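OsmC family peroxiredoxin (Aquifex aeolicus, PDB 2EGT) is probably a thiol-dependent peroxidase of the OsmC family, reducing organic hydroperoxides or hydrogen peroxide. Local coordinates at residues Ile85-Val90 and Leu122-Glu127. Residues are numbered along the deposited sequence; the frame is centred on the assembly and turned at random.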
# COMPACT_ATOMS: atom_id res chain seq x y z
N ILE A 85 -0.79 -0.01 -15.33
CA ILE A 85 0.05 -1.13 -14.93
C ILE A 85 0.48 -1.91 -16.15
O ILE A 85 -0.36 -2.40 -16.91
CB ILE A 85 -0.70 -2.10 -13.98
CG1 ILE A 85 -1.33 -1.32 -12.82
CG2 ILE A 85 0.27 -3.14 -13.44
CD1 ILE A 85 -2.12 -2.20 -11.85
N LYS A 86 1.79 -2.02 -16.36
CA LYS A 86 2.29 -2.77 -17.50
C LYS A 86 3.09 -3.98 -17.01
O LYS A 86 4.05 -3.84 -16.26
CB LYS A 86 3.17 -1.88 -18.38
CG LYS A 86 3.51 -2.49 -19.73
CD LYS A 86 3.49 -1.44 -20.84
CE LYS A 86 3.43 -2.07 -22.22
NZ LYS A 86 3.22 -1.06 -23.30
N TYR A 87 2.67 -5.17 -17.45
CA TYR A 87 3.34 -6.42 -17.07
C TYR A 87 4.18 -6.92 -18.24
O TYR A 87 3.71 -6.98 -19.38
CB TYR A 87 2.32 -7.51 -16.75
CG TYR A 87 1.35 -7.20 -15.64
CD1 TYR A 87 1.53 -7.72 -14.36
CD2 TYR A 87 0.23 -6.40 -15.87
CE1 TYR A 87 0.63 -7.46 -13.34
CE2 TYR A 87 -0.68 -6.13 -14.86
CZ TYR A 87 -0.48 -6.67 -13.60
OH TYR A 87 -1.38 -6.40 -12.59
N VAL A 88 5.42 -7.28 -17.96
CA VAL A 88 6.31 -7.81 -18.98
C VAL A 88 6.88 -9.12 -18.46
O VAL A 88 7.54 -9.13 -17.43
CB VAL A 88 7.47 -6.84 -19.28
CG1 VAL A 88 8.41 -7.45 -20.30
CG2 VAL A 88 6.93 -5.52 -19.80
N ALA A 89 6.60 -10.22 -19.16
CA ALA A 89 7.12 -11.52 -18.75
C ALA A 89 8.24 -11.91 -19.70
O ALA A 89 8.09 -11.83 -20.92
CB ALA A 89 6.00 -12.57 -18.79
N VAL A 90 9.37 -12.33 -19.13
CA VAL A 90 10.54 -12.72 -19.92
C VAL A 90 10.83 -14.21 -19.80
O VAL A 90 10.87 -14.76 -18.69
CB VAL A 90 11.79 -11.93 -19.47
CG1 VAL A 90 12.96 -12.21 -20.41
CG2 VAL A 90 11.48 -10.45 -19.42
N LEU A 122 -8.31 1.79 -13.94
CA LEU A 122 -7.13 0.99 -14.22
C LEU A 122 -6.91 0.81 -15.71
O LEU A 122 -7.85 0.54 -16.46
CB LEU A 122 -7.25 -0.39 -13.56
CG LEU A 122 -7.36 -0.44 -12.04
CD1 LEU A 122 -7.52 -1.89 -11.61
CD2 LEU A 122 -6.11 0.17 -11.41
N LYS A 123 -5.66 0.95 -16.12
CA LYS A 123 -5.27 0.79 -17.51
C LYS A 123 -4.16 -0.25 -17.52
O LYS A 123 -3.00 0.05 -17.24
CB LYS A 123 -4.83 2.14 -18.08
CG LYS A 123 -5.99 3.14 -18.01
CD LYS A 123 -5.62 4.56 -18.38
CE LYS A 123 -6.85 5.46 -18.27
NZ LYS A 123 -6.57 6.88 -18.60
N ILE A 124 -4.55 -1.48 -17.84
CA ILE A 124 -3.67 -2.63 -17.85
C ILE A 124 -3.22 -3.09 -19.23
O ILE A 124 -4.03 -3.21 -20.14
CB ILE A 124 -4.37 -3.84 -17.17
CG1 ILE A 124 -4.89 -3.44 -15.79
CG2 ILE A 124 -3.41 -5.02 -17.08
CD1 ILE A 124 -3.82 -2.94 -14.84
N SER A 125 -1.92 -3.36 -19.36
CA SER A 125 -1.36 -3.85 -20.61
C SER A 125 -0.29 -4.87 -20.25
O SER A 125 0.24 -4.86 -19.14
CB SER A 125 -0.76 -2.70 -21.43
OG SER A 125 0.30 -2.07 -20.74
N TRP A 126 0.03 -5.77 -21.18
CA TRP A 126 1.03 -6.79 -20.92
C TRP A 126 1.73 -7.21 -22.20
O TRP A 126 1.21 -7.02 -23.30
CB TRP A 126 0.36 -8.02 -20.31
CG TRP A 126 -0.70 -8.60 -21.20
CD1 TRP A 126 -0.51 -9.45 -22.25
CD2 TRP A 126 -2.10 -8.32 -21.16
NE1 TRP A 126 -1.70 -9.72 -22.87
CE2 TRP A 126 -2.70 -9.03 -22.22
CE3 TRP A 126 -2.91 -7.53 -20.33
CZ2 TRP A 126 -4.07 -8.98 -22.48
CZ3 TRP A 126 -4.28 -7.48 -20.59
CH2 TRP A 126 -4.84 -8.20 -21.66
N GLU A 127 2.92 -7.78 -22.05
CA GLU A 127 3.68 -8.24 -23.20
C GLU A 127 4.73 -9.25 -22.78
O GLU A 127 5.18 -9.25 -21.64
CB GLU A 127 4.34 -7.06 -23.90
CG GLU A 127 5.23 -6.22 -23.01
CD GLU A 127 5.83 -5.04 -23.75
OE1 GLU A 127 6.60 -5.26 -24.70
OE2 GLU A 127 5.52 -3.88 -23.37
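The torsions of Glu127 and Lys86 steer two opposite charges together: Glu127 sets CG between its own backbone N and carbonyl carbon (chi1 56°), while Lys86 turns CG away from its backbone N (chi1 -169°) and is bent about its CB-CG bond. The lysine chain passes close to Ser125 OG and ends near the carboxylate: Glu127 OE2 lies 3.0 Å from Lys86 CE, nearer than to Lys86 NZ, with which it forms a long salt bridge of 3.6 Å. With an alanine here in place of the lysine, the Glu127 carboxylate would probably lose its positive mate, and Ser125 OG would lose the CG, CD and CE methylenes that lie against it. Alongside, Val88 CG2 rests 3.7 Å from Glu127 CG.

Such cross-strand pairing illustrates how parallel strands in register align side chains on each face. Here the axes of segments 85-90 and 122-127 differ in direction by 14°, and five hydrogen bonds stitch them in the parallel pattern: Ile85 and Tyr87 each donate and accept, and the ladder ends with Ala89 N giving its hydrogen to Glu127 O at 3.0 Å.

On the other face Ile124 reaches both partners by separate branches. Its CD1 presses tightly against Ile85 CB at 3.3 Å, the two isoleucines lying side by side, whereas CG2 meets Tyr87 CE2 at 3.7 Å, at the rim of the ring. Ser125 O also lies at that edge, in the ring plane. Beyond the strand pair, Tyr87 OH is hydrogen-bonded to Ser46, one residue from Cys45, which forms a disulfide with Cys110.

Strand 80-90 is the middle member of its sheet, between the antiparallel strand 60-72 and the parallel strand 121-130; helix 34-56 packs on Ile85 and Tyr87, and helix 95-109 on Tyr87, Ile124 and Trp126.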